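Local structure of CBS domain protein (Shewanella oneidensis, 3LHH) at residues A[155-158]-A[159-162]; A[121-124]-A[125-129]; A[62-65]-A[66-69]; A[73-76]-A[77-80]. The protein binds adenosine monophosphate between the two CBS domains of this piece of a longer membrane protein, which as a whole probably also binds flavin adenine dinucleotide. All coordinates share one frame; numbering follows the deposited sequence.

Interactions 1 and 4 hold the same AMP from different CBS domains: 155-162 takes the ribose, 73-80 the phosphate and adenine. Their centres are about 17 Å apart and their nearest atoms about 8 Å apart, with the nucleotide bridging them. Interaction 2 backs interaction 1 within one CBS domain, about 13 Å away between centres; here Met158 SE comes to 3.4 Å from Leu129 CD1, and Leu162 also packs on Leu129. Interaction 3 adjoins interaction 4 in the sequence, centres about 12 Å apart, in the other CBS domain. Interactions 2 and 3 do not touch the ligand and lie on opposite sides of the chain's centre, about 34 Å apart between centres.

Interaction 1. Residues A[155-158]-A[159-162]; sequences LQDM and MDAL. With AMP (adenosine monophosphate), chain B.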
loop_
_atom_site.group_PDB
_atom_site.type_symbol
_atom_site.label_atom_id
_atom_site.label_comp_id
_atom_site.label_asym_id
_atom_site.label_seq_id
_atom_site.Cartn_x
_atom_site.Cartn_y
_atom_site.Cartn_z
ATOM N N LEU A 155 -3.947 8.444 -0.241
ATOM C CA LEU A 155 -4.244 9.834 -0.567
ATOM C C LEU A 155 -5.745 9.966 -0.808
ATOM O O LEU A 155 -6.397 10.893 -0.300
ATOM C CB LEU A 155 -3.470 10.247 -1.812
ATOM C CG LEU A 155 -3.809 11.637 -2.344
ATOM C CD1 LEU A 155 -3.327 12.675 -1.374
ATOM C CD2 LEU A 155 -3.185 11.832 -3.722
ATOM N N GLN A 156 -6.292 9.019 -1.568
ATOM C CA GLN A 156 -7.720 8.999 -1.878
ATOM C C GLN A 156 -8.553 9.133 -0.613
ATOM O O GLN A 156 -9.470 9.946 -0.534
ATOM C CB GLN A 156 -8.083 7.696 -2.593
ATOM C CG GLN A 156 -8.604 7.869 -4.014
ATOM C CD GLN A 156 -10.088 7.544 -4.156
ATOM O OE1 GLN A 156 -10.493 6.377 -4.116
ATOM N NE2 GLN A 156 -10.903 8.581 -4.336
ATOM N N ASP A 157 -8.238 8.306 0.379
ATOM C CA ASP A 157 -8.972 8.339 1.633
ATOM C C ASP A 157 -8.757 9.648 2.362
ATOM O O ASP A 157 -9.650 10.152 3.032
ATOM C CB ASP A 157 -8.569 7.160 2.520
ATOM C CG ASP A 157 -9.167 5.851 2.039
ATOM O OD1 ASP A 157 -10.059 5.907 1.167
ATOM O OD2 ASP A 157 -8.749 4.774 2.526
HETATM N N MSE A 158 -7.551 10.184 2.245
HETATM C CA MSE A 158 -7.240 11.469 2.837
HETATM C C MSE A 158 -8.042 12.613 2.222
HETATM O O MSE A 158 -8.491 13.510 2.930
HETATM C CB MSE A 158 -5.750 11.754 2.726
HETATM C CG MSE A 158 -4.949 11.046 3.789
HETATM SE SE MSE A 158 -4.876 12.077 5.443
HETATM C CE MSE A 158 -6.744 12.602 5.645
HETATM N N MSE A 159 -8.211 12.579 0.904
HETATM C CA MSE A 159 -8.987 13.605 0.216
HETATM C C MSE A 159 -10.478 13.460 0.470
HETATM O O MSE A 159 -11.182 14.459 0.624
HETATM C CB MSE A 159 -8.718 13.572 -1.282
HETATM C CG MSE A 159 -7.375 14.166 -1.639
HETATM SE SE MSE A 159 -7.059 14.121 -3.544
HETATM C CE MSE A 159 -7.684 12.326 -4.013
ATOM N N ASP A 160 -10.964 12.225 0.502
ATOM C CA ASP A 160 -12.375 12.002 0.792
ATOM C C ASP A 160 -12.705 12.550 2.167
ATOM O O ASP A 160 -13.782 13.102 2.383
ATOM C CB ASP A 160 -12.728 10.521 0.728
ATOM C CG ASP A 160 -12.671 9.972 -0.681
ATOM O OD1 ASP A 160 -12.477 10.760 -1.634
ATOM O OD2 ASP A 160 -12.825 8.747 -0.831
ATOM N N ALA A 161 -11.774 12.410 3.102
ATOM C CA ALA A 161 -12.047 12.854 4.461
ATOM C C ALA A 161 -12.044 14.389 4.561
ATOM O O ALA A 161 -12.794 14.979 5.339
ATOM C CB ALA A 161 -11.066 12.235 5.432
ATOM N N LEU A 162 -11.214 15.030 3.750
ATOM C CA LEU A 162 -11.179 16.483 3.711
ATOM C C LEU A 162 -12.431 17.062 3.063
ATOM O O LEU A 162 -12.972 18.061 3.540
ATOM C CB LEU A 162 -9.946 16.973 2.955
ATOM C CG LEU A 162 -9.059 17.948 3.721
ATOM C CD1 LEU A 162 -9.903 18.918 4.513
ATOM C CD2 LEU A 162 -8.170 17.167 4.652
HETATM P P AMP B . -8.612 1.721 -5.243
HETATM O O1P AMP B . -9.392 0.457 -4.948
HETATM O O2P AMP B . -7.203 1.452 -5.698
HETATM O O3P AMP B . -9.346 2.766 -6.049
HETATM O "O5'" AMP B . -8.568 2.385 -3.785
HETATM C "C5'" AMP B . -9.784 2.818 -3.166
HETATM C "C4'" AMP B . -9.719 2.606 -1.652
HETATM O "O4'" AMP B . -9.578 1.215 -1.318
HETATM C "C3'" AMP B . -8.503 3.270 -1.013
HETATM O "O3'" AMP B . -8.705 4.669 -0.741
HETATM C "C2'" AMP B . -8.324 2.446 0.244
HETATM O "O2'" AMP B . -9.375 2.833 1.131
HETATM C "C1'" AMP B . -8.661 1.042 -0.222
HETATM N N9 AMP B . -7.482 0.290 -0.744
HETATM C C8 AMP B . -6.748 0.613 -1.828
HETATM N N7 AMP B . -5.763 -0.286 -2.061
HETATM C C5 AMP B . -5.856 -1.216 -1.093
HETATM C C6 AMP B . -5.128 -2.458 -0.758
HETATM N N6 AMP B . -4.072 -2.887 -1.501
HETATM N N1 AMP B . -5.560 -3.153 0.310
HETATM C C2 AMP B . -6.614 -2.742 1.053
HETATM N N3 AMP B . -7.317 -1.620 0.803
HETATM C C4 AMP B . -6.985 -0.833 -0.240
#
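Met159 reaches back along the first turn of its helix and lies over Leu155, its SE 4.3 Å from Leu155 CG. The chain runs straight through SE and then bends at chi3 (-43°), which carries CE back to 4.0 Å from Gln156 CA. Beneath this surface patch, helical bonds tie the turn together: Met159 N donates to Leu155 O at 2.8 Å, and Asp160 N to Gln156 O at 2.9 Å. Ala161 N and Leu162 N follow suit with Asp157 O and Met158 O.

Asp157 turns away from its helix neighbours to serve the nucleotide. Its carboxylate takes both ribose hydroxyls, one on each oxygen: AMP O3' donates to Asp157 OD1 at 2.6 Å, and AMP O2' to Asp157 OD2 at a very short 2.5 Å whose exact length is doubtful. Two bonds to the ribose diol fix the rotation of the carboxylate. Asp160 brings a second negative group near, its OD2 4.4 Å from Asp157 OD1, but the start of the helix would probably offset some of that repulsion.

Helix 155-163 follows directly on strand 149-154, whose Thr154 accepts from Asp157 N through its hydroxyl and also bonds AMP. On the side facing the protein interior, Met158 packs against Leu128, Leu129 and Phe132 of helix 125-135.

Interaction 2. Residues A[121-124]-A[125-129]; sequences NSLS and GMELL
Ser124 and Glu127 grip each other across the start of helix 125-135 as a capping box. Glu127 N donates to Ser124 OG at 3.1 Å, nearly straight at 168°. In return Ser124 N donates to Glu127 OE2, in the Glu127 conformer described here; that oxygen uses its anti lone pair, and the 2.5 Å separation is so short that its exact value is doubtful. The serine hydroxyl sits between its own backbone N and carbonyl carbon (chi1 80°), a position that brings it over the first turn. Glu127 CG lies beside its own backbone N (chi1 -60°), and the chain then extends back toward the residue before the helix. The regular helical pattern takes up from the same serine, with Leu128 N bonded to Ser124 O at 2.9 Å.

An apolar contact lies beside the capping box. Leu123 crosses Glu127 at a slant, its CG 3.9 Å from Glu127 CB, and its CD2 meets Leu128 CD1 at 4.2 Å. Leu128 is buried and also leans on Met158 of helix 155-163.

The other side is looser. Ser122 only skirts the contact, and Met126 bends off along the surface; of its side chain only CB comes near the cap, 4.0 Å from Ser124 OG.

The chemistry is that of a helix start with its loose ends tied: the serine hydroxyl satisfies an amide of the first turn that has no carbonyl behind it, while a carboxylate near the helix N-terminus probably interacts favourably with the helix dipole.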
loop_
_atom_site.group_PDB
_atom_site.type_symbol
_atom_site.label_atom_id
_atom_site.label_comp_id
_atom_site.label_asym_id
_atom_site.label_seq_id
_atom_site.Cartn_x
_atom_site.Cartn_y
_atom_site.Cartn_z
ATOM N N ASN A 121 2.295 6.277 13.887
ATOM C CA ASN A 121 0.881 6.481 14.172
ATOM C C ASN A 121 0.640 7.705 15.059
ATOM O O ASN A 121 -0.498 8.005 15.428
ATOM C CB ASN A 121 0.264 5.228 14.800
ATOM C CG ASN A 121 0.690 5.007 16.254
ATOM O OD1 ASN A 121 1.620 5.640 16.759
ATOM N ND2 ASN A 121 0.000 4.088 16.930
ATOM N N SER A 122 1.719 8.412 15.393
ATOM C CA SER A 122 1.637 9.604 16.234
ATOM C C SER A 122 1.534 10.899 15.403
ATOM O O SER A 122 1.519 12.009 15.944
ATOM C CB SER A 122 2.852 9.669 17.166
ATOM O OG SER A 122 4.004 10.122 16.470
ATOM N N LEU A 123 1.469 10.749 14.088
ATOM C CA LEU A 123 1.350 11.893 13.205
ATOM C C LEU A 123 -0.034 12.523 13.360
ATOM O O LEU A 123 -1.016 11.826 13.561
ATOM C CB LEU A 123 1.581 11.446 11.768
ATOM C CG LEU A 123 2.787 12.056 11.064
ATOM C CD1 LEU A 123 4.028 12.013 11.943
ATOM C CD2 LEU A 123 3.024 11.359 9.733
ATOM N N SER A 124 -0.108 13.844 13.308
ATOM C CA SER A 124 -1.399 14.519 13.311
ATOM C C SER A 124 -1.984 14.469 11.901
ATOM O O SER A 124 -1.287 14.121 10.950
ATOM C CB SER A 124 -1.238 15.978 13.740
ATOM O OG SER A 124 -0.771 16.769 12.659
ATOM N N GLY A 125 -3.257 14.821 11.766
ATOM C CA GLY A 125 -3.882 14.893 10.455
ATOM C C GLY A 125 -3.180 15.824 9.470
ATOM O O GLY A 125 -2.985 15.477 8.297
HETATM N N MSE A 126 -2.801 17.008 9.940
HETATM C CA MSE A 126 -2.115 17.979 9.094
HETATM C C MSE A 126 -0.772 17.408 8.671
HETATM O O MSE A 126 -0.426 17.401 7.493
HETATM C CB MSE A 126 -1.900 19.315 9.829
HETATM C CG MSE A 126 -2.738 20.477 9.323
HETATM SE SE MSE A 126 -2.481 20.994 7.438
HETATM C CE MSE A 126 -0.821 22.018 7.586
ATOM N N GLU A 127 -0.018 16.930 9.652
ATOM C CA GLU A 127 1.298 16.350 9.409
ATOM C C GLU A 127 1.229 15.222 8.382
ATOM O O GLU A 127 2.089 15.098 7.518
ATOM C CB GLU A 127 1.895 15.847 10.725
ATOM C CG GLU A 127 2.065 16.947 11.761
ATOM C CD GLU A 127 2.441 16.416 13.130
ATOM O OE1 GLU A 127 3.384 16.961 13.744
ATOM O OE2 GLU A 127 1.796 15.454 13.593
ATOM N N LEU A 128 0.194 14.403 8.468
ATOM C CA LEU A 128 0.021 13.317 7.504
ATOM C C LEU A 128 -0.276 13.891 6.106
ATOM O O LEU A 128 0.341 13.498 5.110
ATOM C CB LEU A 128 -1.121 12.405 7.941
ATOM C CG LEU A 128 -1.331 11.159 7.088
ATOM C CD1 LEU A 128 -0.072 10.291 7.095
ATOM C CD2 LEU A 128 -2.514 10.385 7.600
ATOM N N LEU A 129 -1.228 14.818 6.050
ATOM C CA LEU A 129 -1.551 15.538 4.824
ATOM C C LEU A 129 -0.307 16.118 4.142
ATOM O O LEU A 129 -0.097 15.934 2.938
ATOM C CB LEU A 129 -2.499 16.681 5.144
ATOM C CG LEU A 129 -3.898 16.614 4.566
ATOM C CD1 LEU A 129 -4.616 15.418 5.143
ATOM C CD2 LEU A 129 -4.623 17.876 4.915
#

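Interaction 3. Residues A[62-65]-A[66-69]; sequences PLDA and NLRT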
loop_
_atom_site.group_PDB
_atom_site.type_symbol
_atom_site.label_atom_id
_atom_site.label_comp_id
_atom_site.label_asym_id
_atom_site.label_seq_id
_atom_site.Cartn_x
_atom_site.Cartn_y
_atom_site.Cartn_z
ATOM N N PRO A 62 4.426 -17.949 -5.574
ATOM C CA PRO A 62 4.575 -18.048 -7.030
ATOM C C PRO A 62 3.948 -16.829 -7.734
ATOM O O PRO A 62 2.948 -16.293 -7.248
ATOM C CB PRO A 62 3.773 -19.319 -7.388
ATOM C CG PRO A 62 3.470 -19.986 -6.118
ATOM C CD PRO A 62 3.500 -18.968 -5.044
ATOM N N LEU A 63 4.518 -16.412 -8.861
ATOM C CA LEU A 63 3.958 -15.306 -9.637
ATOM C C LEU A 63 2.468 -15.498 -9.917
ATOM O O LEU A 63 1.705 -14.541 -9.893
ATOM C CB LEU A 63 4.697 -15.124 -10.956
ATOM C CG LEU A 63 4.101 -14.006 -11.830
ATOM C CD1 LEU A 63 4.121 -12.670 -11.109
ATOM C CD2 LEU A 63 4.812 -13.885 -13.162
ATOM N N ASP A 64 2.060 -16.741 -10.153
ATOM C CA ASP A 64 0.683 -17.032 -10.529
ATOM C C ASP A 64 -0.282 -16.760 -9.375
ATOM O O ASP A 64 -1.395 -16.277 -9.592
ATOM C CB ASP A 64 0.534 -18.480 -11.035
ATOM C CG ASP A 64 1.111 -18.689 -12.429
ATOM O OD1 ASP A 64 1.177 -19.864 -12.883
ATOM O OD2 ASP A 64 1.491 -17.686 -13.077
ATOM N N ALA A 65 0.131 -17.083 -8.152
ATOM C CA ALA A 65 -0.717 -16.828 -6.994
ATOM C C ALA A 65 -0.922 -15.324 -6.785
ATOM O O ALA A 65 -2.009 -14.875 -6.406
ATOM C CB ALA A 65 -0.144 -17.477 -5.749
ATOM N N ASN A 66 0.115 -14.538 -7.039
ATOM C CA ASN A 66 -0.009 -13.092 -6.881
ATOM C C ASN A 66 -0.899 -12.499 -7.979
ATOM O O ASN A 66 -1.740 -11.653 -7.720
ATOM C CB ASN A 66 1.367 -12.442 -6.847
ATOM C CG ASN A 66 2.128 -12.753 -5.557
ATOM O OD1 ASN A 66 1.621 -12.531 -4.462
ATOM N ND2 ASN A 66 3.351 -13.246 -5.690
ATOM N N LEU A 67 -0.717 -12.980 -9.197
ATOM C CA LEU A 67 -1.606 -12.651 -10.295
ATOM C C LEU A 67 -3.069 -12.876 -9.903
ATOM O O LEU A 67 -3.917 -12.020 -10.138
ATOM C CB LEU A 67 -1.251 -13.483 -11.521
ATOM C CG LEU A 67 -0.460 -12.835 -12.658
ATOM C CD1 LEU A 67 0.183 -11.527 -12.261
ATOM C CD2 LEU A 67 0.571 -13.800 -13.209
ATOM N N ARG A 68 -3.366 -14.017 -9.290
ATOM C CA ARG A 68 -4.748 -14.314 -8.916
ATOM C C ARG A 68 -5.248 -13.377 -7.822
ATOM O O ARG A 68 -6.405 -12.947 -7.835
ATOM C CB ARG A 68 -4.900 -15.776 -8.482
ATOM C CG ARG A 68 -4.828 -16.779 -9.631
ATOM C CD ARG A 68 -4.982 -18.234 -9.142
ATOM N NE ARG A 68 -3.878 -19.043 -9.647
ATOM C CZ ARG A 68 -2.930 -19.599 -8.895
ATOM N NH1 ARG A 68 -1.963 -20.296 -9.479
ATOM N NH2 ARG A 68 -2.952 -19.473 -7.570
ATOM N N THR A 69 -4.385 -13.075 -6.860
ATOM C CA THR A 69 -4.716 -12.089 -5.838
ATOM C C THR A 69 -5.085 -10.765 -6.505
ATOM O O THR A 69 -6.057 -10.100 -6.143
ATOM C CB THR A 69 -3.524 -11.832 -4.880
ATOM O OG1 THR A 69 -3.151 -13.052 -4.222
ATOM C CG2 THR A 69 -3.912 -10.787 -3.830
#
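Leu63 and Leu67 meet one turn apart with their side chains at a slant, Leu67 CD2 coming to 3.8 Å from Leu63 CG. The same methyl also comes to 4.0 Å from Asp64 OD2, so it touches both a leucine and a carboxylate oxygen.

Arg68 is turned differently. Its guanidinium lies flat over the backbone of the preceding turn, one face covering Asp64 O, which sits 3.7 Å from the plane and over its centre. A bend at chi3 (-128°) folds the chain back to do this and brings NH1 to 3.5 Å from Asp64 CB and NH2 to 3.5 Å from Ala65 CA. The charged ends of Asp64 and Arg68 stay apart, so their attraction is probably a weak, general one. Asp64 O accepts its hydrogen bond from Arg68 N, while the guanidinium only covers it, so one residue meets this oxygen with both backbone and side chain.

Asn66 points elsewhere, into the buried side of the helix. Its backbone N makes a weak bond to Pro62 O, at the N-cap position, while its ND2 donates to Asp58 O and its OD1 is also hydrogen-bonded. With a leucine in place of Asn66, the carbonyl of Asp58 would probably lose its side-chain partner, and helix and strand would be less firmly tied.

Helix 63-71 is the connection of the beta-alpha-beta unit formed with strands 57-58 and 77-81. Asn66 and Thr69 rest on Leu57, whereas Leu67 packs against Leu97 and Ser101 of helix 94-102.

Interaction 4. Residues A[73-76]-A[77-80]; sequences SPHS and RFPV. With AMP (adenosine monophosphate), chain B.
Phe78 and the loop before it meet through van der Waals contacts. Phe78 CE2 comes to 3.2 Å from His75 O, an oblique approach, while Ser73 lies at the edge of the ring, its OG 3.6 Å from Phe78 CZ. His75 CB also touches this ring.

Hydrogen bonds shape the loop and hold AMP. His75 N donates to Ser73 OG, closing an ST turn; with chi1 at 171° the serine hydroxyl is swung opposite its own amide, forward to that donor. Two donors reach the phosphate: His75 ND1 to AMP O1P at 2.9 Å (169°), and Ser76 N to AMP O2P at 2.8 Å (175°), with Ser76 OG adding a weak, longer bond. At the far end of the nucleotide AMP N6 donates to Arg77 O at 3.1 Å, so the adenine amino group is recognised by a backbone carbonyl.

The third kind of contact is flat against flat. Adenine lies over one face of the His75 ring, with AMP C5 3.4 Å above its centre. The ring thereby serves base and phosphate at once, and Pro79 CD approaches AMP N6 at 3.5 Å from the strand. Replaced by an alanine, His75 would probably leave that face of the adenine without its ring partner and AMP O1P without the ND1 donor.

The loop into strand 77-81 joins Val55 and, from the second CBS domain, Thr154 and Asp157 in the nucleotide site of a paired CBS (Bateman) module, in which AMP occupies the cleft between domains.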
loop_
_atom_site.group_PDB
_atom_site.type_symbol
_atom_site.label_atom_id
_atom_site.label_comp_id
_atom_site.label_asym_id
_atom_site.label_seq_id
_atom_site.Cartn_x
_atom_site.Cartn_y
_atom_site.Cartn_z
ATOM N N SER A 73 -9.272 -8.598 -7.067
ATOM C CA SER A 73 -9.388 -7.346 -6.331
ATOM C C SER A 73 -9.534 -6.169 -7.304
ATOM O O SER A 73 -9.005 -6.219 -8.416
ATOM C CB SER A 73 -8.143 -7.160 -5.457
ATOM O OG SER A 73 -8.130 -5.867 -4.895
ATOM N N PRO A 74 -10.263 -5.111 -6.894
ATOM C CA PRO A 74 -10.364 -3.877 -7.693
ATOM C C PRO A 74 -9.178 -2.906 -7.483
ATOM O O PRO A 74 -9.018 -1.985 -8.278
ATOM C CB PRO A 74 -11.642 -3.208 -7.161
ATOM C CG PRO A 74 -11.969 -3.922 -5.840
ATOM C CD PRO A 74 -10.895 -4.953 -5.576
ATOM N N HIS A 75 -8.378 -3.087 -6.436
ATOM C CA HIS A 75 -7.343 -2.088 -6.082
ATOM C C HIS A 75 -6.291 -1.798 -7.146
ATOM O O HIS A 75 -5.828 -2.699 -7.819
ATOM C CB HIS A 75 -6.644 -2.463 -4.778
ATOM C CG HIS A 75 -7.594 -2.682 -3.647
ATOM N ND1 HIS A 75 -8.608 -1.791 -3.352
ATOM C CD2 HIS A 75 -7.695 -3.688 -2.745
ATOM C CE1 HIS A 75 -9.287 -2.239 -2.311
ATOM N NE2 HIS A 75 -8.752 -3.386 -1.922
ATOM N N SER A 76 -5.900 -0.532 -7.272
ATOM C CA SER A 76 -4.883 -0.144 -8.246
ATOM C C SER A 76 -3.465 -0.447 -7.795
ATOM O O SER A 76 -2.572 -0.640 -8.621
ATOM C CB SER A 76 -4.976 1.371 -8.559
ATOM O OG SER A 76 -6.256 1.696 -9.051
ATOM N N ARG A 77 -3.237 -0.431 -6.488
ATOM C CA ARG A 77 -1.893 -0.644 -5.961
ATOM C C ARG A 77 -1.892 -1.651 -4.809
ATOM O O ARG A 77 -2.818 -1.698 -4.015
ATOM C CB ARG A 77 -1.259 0.686 -5.511
ATOM C CG ARG A 77 -1.427 1.836 -6.509
ATOM C CD ARG A 77 -0.475 3.005 -6.233
ATOM N NE ARG A 77 0.832 2.784 -6.845
ATOM C CZ ARG A 77 1.066 2.865 -8.153
ATOM N NH1 ARG A 77 0.082 3.167 -8.997
ATOM N NH2 ARG A 77 2.284 2.635 -8.620
ATOM N N PHE A 78 -0.837 -2.456 -4.734
ATOM C CA PHE A 78 -0.737 -3.484 -3.697
ATOM C C PHE A 78 0.588 -3.399 -2.972
ATOM O O PHE A 78 1.634 -3.418 -3.610
ATOM C CB PHE A 78 -0.864 -4.867 -4.326
ATOM C CG PHE A 78 -2.211 -5.118 -4.944
ATOM C CD1 PHE A 78 -3.211 -5.724 -4.212
ATOM C CD2 PHE A 78 -2.483 -4.726 -6.248
ATOM C CE1 PHE A 78 -4.477 -5.971 -4.785
ATOM C CE2 PHE A 78 -3.742 -4.955 -6.819
ATOM C CZ PHE A 78 -4.733 -5.576 -6.081
ATOM N N PRO A 79 0.542 -3.321 -1.630
ATOM C CA PRO A 79 1.738 -3.511 -0.815
ATOM C C PRO A 79 2.309 -4.887 -1.108
ATOM O O PRO A 79 1.553 -5.833 -1.343
ATOM C CB PRO A 79 1.199 -3.467 0.620
ATOM C CG PRO A 79 -0.202 -2.810 0.492
ATOM C CD PRO A 79 -0.688 -3.258 -0.823
ATOM N N VAL A 80 3.631 -4.989 -1.101
ATOM C CA VAL A 80 4.329 -6.232 -1.385
ATOM C C VAL A 80 5.251 -6.553 -0.236
ATOM O O VAL A 80 6.073 -5.726 0.175
ATOM C CB VAL A 80 5.228 -6.113 -2.623
ATOM C CG1 VAL A 80 5.979 -7.417 -2.842
ATOM C CG2 VAL A 80 4.409 -5.743 -3.837
HETATM P P AMP B . -8.612 1.721 -5.243
HETATM O O1P AMP B . -9.392 0.457 -4.948
HETATM O O2P AMP B . -7.203 1.452 -5.698
HETATM O O3P AMP B . -9.346 2.766 -6.049
HETATM O "O5'" AMP B . -8.568 2.385 -3.785
HETATM C "C5'" AMP B . -9.784 2.818 -3.166
HETATM C "C4'" AMP B . -9.719 2.606 -1.652
HETATM O "O4'" AMP B . -9.578 1.215 -1.318
HETATM C "C3'" AMP B . -8.503 3.270 -1.013
HETATM O "O3'" AMP B . -8.705 4.669 -0.741
HETATM C "C2'" AMP B . -8.324 2.446 0.244
HETATM O "O2'" AMP B . -9.375 2.833 1.131
HETATM C "C1'" AMP B . -8.661 1.042 -0.222
HETATM N N9 AMP B . -7.482 0.290 -0.744
HETATM C C8 AMP B . -6.748 0.613 -1.828
HETATM N N7 AMP B . -5.763 -0.286 -2.061
HETATM C C5 AMP B . -5.856 -1.216 -1.093
HETATM C C6 AMP B . -5.128 -2.458 -0.758
HETATM N N6 AMP B . -4.072 -2.887 -1.501
HETATM N N1 AMP B . -5.560 -3.153 0.310
HETATM C C2 AMP B . -6.614 -2.742 1.053
HETATM N N3 AMP B . -7.317 -1.620 0.803
HETATM C C4 AMP B . -6.985 -0.833 -0.240
#